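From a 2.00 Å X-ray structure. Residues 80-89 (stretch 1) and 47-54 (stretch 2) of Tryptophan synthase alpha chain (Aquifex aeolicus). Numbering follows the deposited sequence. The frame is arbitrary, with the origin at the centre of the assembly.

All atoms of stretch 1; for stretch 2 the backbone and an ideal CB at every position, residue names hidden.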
# COMPACT_ATOMS: atom_id res chain seq x y z
N ASP A 80 1.19 14.91 10.84
CA ASP A 80 0.10 15.23 9.92
C ASP A 80 -0.39 13.96 9.24
O ASP A 80 -1.59 13.80 8.99
CB ASP A 80 0.56 16.24 8.87
CG ASP A 80 1.05 17.54 9.47
OD1 ASP A 80 0.27 18.22 10.17
OD2 ASP A 80 2.23 17.89 9.26
N VAL A 81 0.54 13.06 8.96
CA VAL A 81 0.20 11.80 8.32
C VAL A 81 -0.74 10.99 9.21
O VAL A 81 -1.74 10.45 8.74
CB VAL A 81 1.45 10.95 8.03
CG1 VAL A 81 1.04 9.56 7.55
CG2 VAL A 81 2.31 11.64 6.97
N LEU A 82 -0.41 10.91 10.50
CA LEU A 82 -1.24 10.14 11.43
C LEU A 82 -2.58 10.82 11.72
O LEU A 82 -3.56 10.15 12.02
CB LEU A 82 -0.48 9.86 12.73
CG LEU A 82 0.76 8.96 12.58
CD1 LEU A 82 1.31 8.63 13.95
CD2 LEU A 82 0.39 7.68 11.84
N GLU A 83 -2.61 12.15 11.65
CA GLU A 83 -3.85 12.89 11.88
C GLU A 83 -4.82 12.53 10.76
O GLU A 83 -6.02 12.34 11.00
CB GLU A 83 -3.59 14.40 11.88
CG GLU A 83 -4.85 15.26 11.92
CD GLU A 83 -5.62 15.15 13.22
OE1 GLU A 83 -6.06 14.04 13.58
OE2 GLU A 83 -5.80 16.19 13.89
N LEU A 84 -4.30 12.42 9.54
CA LEU A 84 -5.12 12.06 8.38
C LEU A 84 -5.62 10.63 8.53
O LEU A 84 -6.77 10.33 8.21
CB LEU A 84 -4.31 12.22 7.09
CG LEU A 84 -5.02 11.87 5.77
CD1 LEU A 84 -4.46 12.72 4.64
CD2 LEU A 84 -4.85 10.38 5.47
N SER A 85 -4.76 9.73 9.00
CA SER A 85 -5.14 8.34 9.21
C SER A 85 -6.27 8.28 10.24
O SER A 85 -7.29 7.63 10.02
CB SER A 85 -3.95 7.52 9.72
OG SER A 85 -4.36 6.22 10.14
N GLU A 86 -6.09 8.97 11.36
CA GLU A 86 -7.11 8.98 12.40
C GLU A 86 -8.43 9.53 11.87
O GLU A 86 -9.50 8.99 12.15
CB GLU A 86 -6.63 9.82 13.60
CG GLU A 86 -7.66 9.93 14.72
CD GLU A 86 -7.18 10.80 15.87
OE1 GLU A 86 -6.29 10.34 16.63
OE2 GLU A 86 -7.68 11.94 16.01
N THR A 87 -8.36 10.60 11.08
CA THR A 87 -9.55 11.21 10.51
C THR A 87 -10.30 10.23 9.60
O THR A 87 -11.53 10.11 9.69
CB THR A 87 -9.20 12.48 9.72
OG1 THR A 87 -8.67 13.46 10.62
CG2 THR A 87 -10.43 13.05 9.04
N LEU A 88 -9.57 9.54 8.74
CA LEU A 88 -10.19 8.59 7.82
C LEU A 88 -10.69 7.34 8.54
O LEU A 88 -11.72 6.77 8.16
CB LEU A 88 -9.19 8.18 6.73
CG LEU A 88 -8.73 9.28 5.75
CD1 LEU A 88 -7.74 8.70 4.78
CD2 LEU A 88 -9.95 9.84 5.00
N ARG A 89 -9.97 6.92 9.57
CA ARG A 89 -10.34 5.74 10.34
C ARG A 89 -11.74 5.87 10.93
O ARG A 89 -12.48 4.88 11.00
CB ARG A 89 -9.32 5.50 11.46
CG ARG A 89 -9.70 4.36 12.40
CD ARG A 89 -9.99 3.09 11.61
NE ARG A 89 -8.78 2.51 11.02
CZ ARG A 89 -8.75 1.89 9.85
NH1 ARG A 89 -9.86 1.76 9.13
NH2 ARG A 89 -7.61 1.38 9.41
N UNK A 47 -8.11 -1.47 0.23
CA UNK A 47 -6.97 -1.30 1.12
C UNK A 47 -6.30 0.01 0.75
O UNK A 47 -6.03 0.27 -0.42
CB UNK A 47 -5.99 -2.47 1.02
N UNK A 48 -6.02 0.83 1.76
CA UNK A 48 -5.41 2.12 1.52
C UNK A 48 -3.93 2.16 1.86
O UNK A 48 -3.51 1.64 2.89
CB UNK A 48 -6.15 3.19 2.32
N UNK A 49 -3.13 2.76 0.97
CA UNK A 49 -1.70 2.93 1.24
C UNK A 49 -1.55 4.43 1.45
O UNK A 49 -1.84 5.23 0.55
CB UNK A 49 -0.81 2.40 0.11
N UNK A 50 -1.09 4.81 2.64
CA UNK A 50 -0.91 6.21 3.00
C UNK A 50 0.54 6.62 2.86
O UNK A 50 1.40 6.12 3.59
CB UNK A 50 -1.39 6.47 4.43
N UNK A 51 0.82 7.54 1.93
CA UNK A 51 2.19 7.99 1.71
C UNK A 51 2.72 8.99 2.72
O UNK A 51 2.11 10.03 2.95
CB UNK A 51 2.29 8.61 0.31
N UNK A 52 3.87 8.66 3.32
CA UNK A 52 4.55 9.49 4.32
C UNK A 52 5.70 10.18 3.58
O UNK A 52 6.72 9.55 3.28
CB UNK A 52 5.05 8.67 5.51
N UNK A 53 5.56 11.48 3.25
CA UNK A 53 6.59 12.24 2.53
C UNK A 53 8.00 12.05 3.07
O UNK A 53 8.24 12.19 4.27
CB UNK A 53 6.24 13.73 2.57
N UNK A 54 8.94 11.74 2.17
CA UNK A 54 10.33 11.52 2.55
C UNK A 54 11.28 12.34 1.67
O UNK A 54 11.03 12.54 0.48
CB UNK A 54 10.67 10.03 2.46

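The helix of stretch 1 runs nearly antiparallel to the strand, at 154°. It offers an apolar stripe, Val-81, Leu-84 and Leu-88, with the CB of Ser-85 beside it and no hydrogen bond across the contact.

Position 47 has strand angles, but its CA-to-CB bond lies out of reach of the helix. Stretch 1 sets no rule here; the residue is Ile-47, and it makes no contact with the helix.

At position 48 CA-to-CB points toward the helix, yet no atom of stretch 1 lies within 5.5 Å of the ideal CB. At the far end of the stripe the CD1 methyl of Leu-88 lies beyond, so a long apolar chain such as leucine, isoleucine or methionine would suit and a short chain would not reach it. The residue is Leu-48. With chi1 t and chi2 p, its CD2 lies 3.8 Å from CD1 of Leu-88.

Position 49 is out of reach of the helix, and stretch 1 makes no demand there. It is Glu-49, in no contact with the helix.

Position 50 again points toward the helix, and its ideal CB is 5.0 Å from CG1 of Val-81 and 5.3 Å from CD2 of Leu-84. That room, lined by carbon, asks for a medium-sized apolar chain: valine, isoleucine, leucine or methionine. The residue is Ile-50. Its CG2 packs 3.9 Å from CG1 of Val-81 and 4.4 Å from CD2 of Leu-84, while its CD1, extended by chi1 m and chi2 t, reaches 4.0 Å from CB of Ser-85.

At position 51 the ideal CB points away, and phi/psi of -78/126 would admit almost any residue. Glycine is thus allowed rather than required on this evidence. Gly-51 meets the helix through its backbone, its O lying 4.3 Å from CG2 of Val-81.

Position 52 sits opposite the start of the stretch, its CA 6.3 Å from CA of Val-81. CA-to-CB runs sideways, with the ideal CB 4.3 Å from CG2 of Val-81, so an apolar or aromatic chain could lie alongside that methyl. The residue is Phe-52; chi1 t carries CD1 of its ring to 3.8 Å from CG2 of Val-81, an oblique approach.

At position 53 the CA-to-CB bond runs sideways with no atom of stretch 1 near the ideal CB, so many chains would suit; phi of -46° is compatible with proline, though not exclusive to it. Pro-53 brings its ring CD to 4.0 Å from CG2 of Val-81.

Position 54 is beyond the helix's reach and unconstrained by it; it is Phe-54.

Stretch 2 47-54: ILEIGFPF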
# COMPACT_ATOMS: atom_id res chain seq x y z
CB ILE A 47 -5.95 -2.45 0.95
CG1 ILE A 47 -6.60 -3.78 1.37
CG2 ILE A 47 -4.70 -2.17 1.78
CD1 ILE A 47 -5.73 -4.99 1.08
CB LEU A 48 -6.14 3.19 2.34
CG LEU A 48 -5.76 4.65 2.10
CD1 LEU A 48 -6.18 5.04 0.68
CD2 LEU A 48 -6.44 5.54 3.13
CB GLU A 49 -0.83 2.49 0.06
CG GLU A 49 -0.96 1.04 -0.34
CD GLU A 49 0.17 0.61 -1.27
OE1 GLU A 49 0.62 1.45 -2.08
OE2 GLU A 49 0.59 -0.56 -1.20
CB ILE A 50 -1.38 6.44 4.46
CG1 ILE A 50 -2.83 5.96 4.61
CG2 ILE A 50 -1.25 7.91 4.82
CD1 ILE A 50 -3.41 6.11 6.04
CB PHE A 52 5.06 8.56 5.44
CG PHE A 52 5.91 9.24 6.50
CD1 PHE A 52 5.96 10.62 6.63
CD2 PHE A 52 6.65 8.46 7.39
CE1 PHE A 52 6.72 11.23 7.63
CE2 PHE A 52 7.42 9.05 8.40
CZ PHE A 52 7.46 10.44 8.52
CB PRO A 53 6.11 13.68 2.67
CG PRO A 53 4.61 13.53 2.74
CD PRO A 53 4.46 12.36 3.69
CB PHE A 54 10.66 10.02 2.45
CG PHE A 54 12.04 9.66 2.92
CD1 PHE A 54 12.49 10.06 4.18
CD2 PHE A 54 12.89 8.91 2.11
CE1 PHE A 54 13.77 9.72 4.62
CE2 PHE A 54 14.18 8.56 2.55
CZ PHE A 54 14.61 8.97 3.80
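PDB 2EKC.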